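PDB 4NB5: DNA binding protein from Mycobacterium tuberculosis, which represses transcription of its own gene and of the MmpS2-MmpL2, MmpS4-MmpL4 and MmpS5-MmpL5 transport systems by binding directly to promoter DNA, as a MarR-type homodimer. Local coordinates for the interface of chains A and B and the interface of chains B and C. Coordinates in Å, arbitrary orientation; residue numbers count along the deposited sequence, not the author numbering. Chains: chain A/B/C, DNA binding protein.

Contact 1 and contact 2 both use helix 99-124 near its C-terminal end, in chain A and in chain C respectively, and their C-alpha centres lie about 25 Å apart. Chain B takes part in each with a different loop: the residues leading into helix 16-28 for contact 1, and the loop after strand 92-95 for contact 2. Val120 serves in both, with CG1 turned to the partner in contact 1 and CG2 in contact 2, so the two contacts need not compete for this side chain. Contact 1 belongs to the two-fold homodimer; contact 2 lacks exact two-fold symmetry and may be a lattice contact.

Contact 1: the interface of chains A and B. Residues chain A 120-121, 123-124; chain B 14-16, 19.
B:Pro14 rests its ring on A:Val120 and A:Arg123 of helix 99-124, while A:Ala124 sits under the backbone carbonyl of B:Pro14 and the residue that follows. The patch belongs to the two-fold homodimer interface, and a twin forms with the chains exchanged. The branch CG1 of A:Val120, set opposite the backbone N (chi1 173°), touches the ring at CB of B:Pro14, 3.8 Å away. A proline suits this stretch because it is rigid and compact, and it lies against the helix while holding the chain extended ahead of helix 16-28. One turn on, the small methyl of A:Ala124 lets the incoming segment come close: its CB lies 3.5 Å from the backbone C of B:Asp15 and 3.6 Å from CD1 of B:Ile16. The glycine does similar work beside it. With no side chain, A:Gly121 allows the face of the B:Phe19 ring to settle over its backbone, its CA 3.6 Å from CD1 near one side of the ring. Toward the rim, the carboxylate of B:Asp15 points away from the apolar patch, while the aliphatic CB of A:Arg123 meets CG of B:Pro14. The arginine chain bends at chi3 (64°), which brings the guanidinium group up alongside the CD corner of the ring. There CD of B:Pro14 stands over the guanidinium face, almost directly above NH1 of A:Arg123, at 3.2 Å.

Contact 2: the interface of chains B and C. Residues chain B 97; chain C 116-117, 120.
The nearly flat ring of B:Pro97 meets helix 99-124 of chain C with its CB-CG edge, while a water lies over one of its faces. C:Val120 approaches that edge somewhat from the side of the opposite face: its CG2 methyl is 3.8 Å from CB of B:Pro97 and equally far from CG. This methyl stands opposite the carbonyl carbon (chi1 170° for the other branch, CG1), and the two side chains meet at about a right angle. C:Leu117, one turn earlier on the helix, reaches the same edge nearly level with the ring, bringing its CD2 to 4.1 Å from CG of B:Pro97. Branched aliphatic residues suit this place because each offers a methyl to the proline without any need for polar partners, although the looser spacing suggests a light touch.

The second flat group is the carboxylate of C:Asp116. It does not touch the ring; its OD2 stays 4.0 Å from the backbone O of B:Pro97. Two acceptors facing each other need a donor between them, and water 1 fills that role. It lies 2.8 Å from O of B:Pro97 and 2.9 Å from OD2 of C:Asp116, tilted slightly out of the carboxylate plane, and it turns through roughly a right angle between the two oxygens. An aspartate fits here, as its short side chain holds the carboxylate close to the helix, where water can reach it.

With 87 Å² hidden in all and no exact two-fold relation, this small patch may do no more than pack neighbouring dimers in the crystal; the structure alone does not show a role in repression.

Contact 1: the interface of chains A and B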
loop_
_atom_site.group_PDB
_atom_site.type_symbol
_atom_site.label_atom_id
_atom_site.label_comp_id
_atom_site.label_asym_id
_atom_site.label_seq_id
_atom_site.Cartn_x
_atom_site.Cartn_y
_atom_site.Cartn_z
ATOM N N VAL A 120 2.087 -16.804 22.309
ATOM C CA VAL A 120 1.190 -16.611 23.449
ATOM C C VAL A 120 -0.271 -16.726 23.014
ATOM O O VAL A 120 -1.071 -17.424 23.653
ATOM C CB VAL A 120 1.424 -15.243 24.127
ATOM C CG1 VAL A 120 0.366 -14.989 25.196
ATOM C CG2 VAL A 120 2.820 -15.177 24.728
ATOM N N GLY A 121 -0.619 -16.041 21.927
ATOM C CA GLY A 121 -1.954 -16.113 21.370
ATOM C C GLY A 121 -2.351 -17.532 21.008
ATOM O O GLY A 121 -3.488 -17.945 21.232
ATOM N N ARG A 123 -1.255 -20.333 22.304
ATOM C CA ARG A 123 -1.517 -21.075 23.530
ATOM C C ARG A 123 -2.868 -20.677 24.112
ATOM O O ARG A 123 -3.620 -21.526 24.610
ATOM C CB ARG A 123 -0.418 -20.836 24.559
ATOM C CG ARG A 123 0.940 -21.380 24.167
ATOM C CD ARG A 123 1.836 -21.510 25.384
ATOM N NE ARG A 123 1.301 -22.489 26.328
ATOM C CZ ARG A 123 1.222 -22.320 27.646
ATOM N NH1 ARG A 123 1.649 -21.203 28.223
ATOM N NH2 ARG A 123 0.710 -23.285 28.397
ATOM N N ALA A 124 -3.186 -19.389 24.041
ATOM C CA ALA A 124 -4.448 -18.897 24.574
ATOM C C ALA A 124 -5.644 -19.487 23.824
ATOM O O ALA A 124 -6.746 -19.550 24.357
ATOM C CB ALA A 124 -4.490 -17.392 24.524
ATOM N N PRO B 14 -1.885 -18.757 29.306
ATOM C CA PRO B 14 -2.381 -17.411 29.016
ATOM C C PRO B 14 -3.786 -17.468 28.454
ATOM O O PRO B 14 -4.193 -18.504 27.915
ATOM C CB PRO B 14 -1.407 -16.905 27.950
ATOM C CG PRO B 14 -0.967 -18.139 27.238
ATOM C CD PRO B 14 -0.902 -19.210 28.305
ATOM N N ASP B 15 -4.528 -16.376 28.577
ATOM C CA ASP B 15 -5.796 -16.287 27.874
ATOM C C ASP B 15 -5.735 -15.151 26.874
ATOM O O ASP B 15 -4.740 -14.432 26.788
ATOM C CB ASP B 15 -6.986 -16.140 28.830
ATOM C CG ASP B 15 -6.966 -14.846 29.618
ATOM O OD1 ASP B 15 -7.548 -14.825 30.723
ATOM O OD2 ASP B 15 -6.390 -13.851 29.139
ATOM N N ILE B 16 -6.803 -15.011 26.108
ATOM C CA ILE B 16 -6.839 -14.035 25.026
ATOM C C ILE B 16 -6.628 -12.596 25.480
ATOM O O ILE B 16 -6.026 -11.801 24.754
ATOM C CB ILE B 16 -8.170 -14.115 24.262
ATOM C CG1 ILE B 16 -8.179 -15.319 23.322
ATOM C CG2 ILE B 16 -8.418 -12.831 23.486
ATOM C CD1 ILE B 16 -6.903 -15.509 22.545
ATOM N N PHE B 19 -2.951 -11.825 25.780
ATOM C CA PHE B 19 -2.353 -11.624 24.464
ATOM C C PHE B 19 -2.668 -10.216 23.939
ATOM O O PHE B 19 -1.785 -9.499 23.453
ATOM C CB PHE B 19 -2.867 -12.688 23.490
ATOM C CG PHE B 19 -2.540 -12.398 22.058
ATOM C CD1 PHE B 19 -1.250 -12.564 21.580
ATOM C CD2 PHE B 19 -3.522 -11.945 21.193
ATOM C CE1 PHE B 19 -0.953 -12.283 20.265
ATOM C CE2 PHE B 19 -3.232 -11.660 19.884
ATOM C CZ PHE B 19 -1.950 -11.826 19.416
#

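Contact 2: the interface of chains B and C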
loop_
_atom_site.group_PDB
_atom_site.type_symbol
_atom_site.label_atom_id
_atom_site.label_comp_id
_atom_site.label_asym_id
_atom_site.label_seq_id
_atom_site.Cartn_x
_atom_site.Cartn_y
_atom_site.Cartn_z
ATOM N N PRO B 97 -6.661 -11.319 4.875
ATOM C CA PRO B 97 -6.019 -12.610 4.624
ATOM C C PRO B 97 -4.508 -12.401 4.535
ATOM O O PRO B 97 -4.087 -11.381 3.993
ATOM C CB PRO B 97 -6.565 -13.019 3.249
ATOM C CG PRO B 97 -7.761 -12.169 3.016
ATOM C CD PRO B 97 -7.545 -10.902 3.776
ATOM N N ASP C 116 -4.070 -13.323 -2.700
ATOM C CA ASP C 116 -4.427 -13.742 -1.347
ATOM C C ASP C 116 -5.911 -14.103 -1.263
ATOM O O ASP C 116 -6.293 -15.055 -0.582
ATOM C CB ASP C 116 -4.135 -12.626 -0.338
ATOM C CG ASP C 116 -2.658 -12.442 -0.078
ATOM O OD1 ASP C 116 -1.876 -13.363 -0.383
ATOM O OD2 ASP C 116 -2.290 -11.373 0.456
ATOM N N LEU C 117 -6.747 -13.326 -1.944
ATOM C CA LEU C 117 -8.181 -13.582 -1.930
ATOM C C LEU C 117 -8.503 -14.859 -2.695
ATOM O O LEU C 117 -9.365 -15.634 -2.279
ATOM C CB LEU C 117 -8.955 -12.402 -2.512
ATOM C CG LEU C 117 -9.085 -11.181 -1.592
ATOM C CD1 LEU C 117 -9.679 -9.997 -2.336
ATOM C CD2 LEU C 117 -9.934 -11.515 -0.374
ATOM N N VAL C 120 -8.206 -17.627 -0.454
ATOM C CA VAL C 120 -9.347 -17.707 0.449
ATOM C C VAL C 120 -10.491 -18.441 -0.234
ATOM O O VAL C 120 -11.120 -19.316 0.361
ATOM C CB VAL C 120 -9.829 -16.312 0.881
ATOM C CG1 VAL C 120 -11.156 -16.397 1.612
ATOM C CG2 VAL C 120 -8.786 -15.656 1.765
HETATM O O HOH W 1 -4.246 -9.633 1.759
#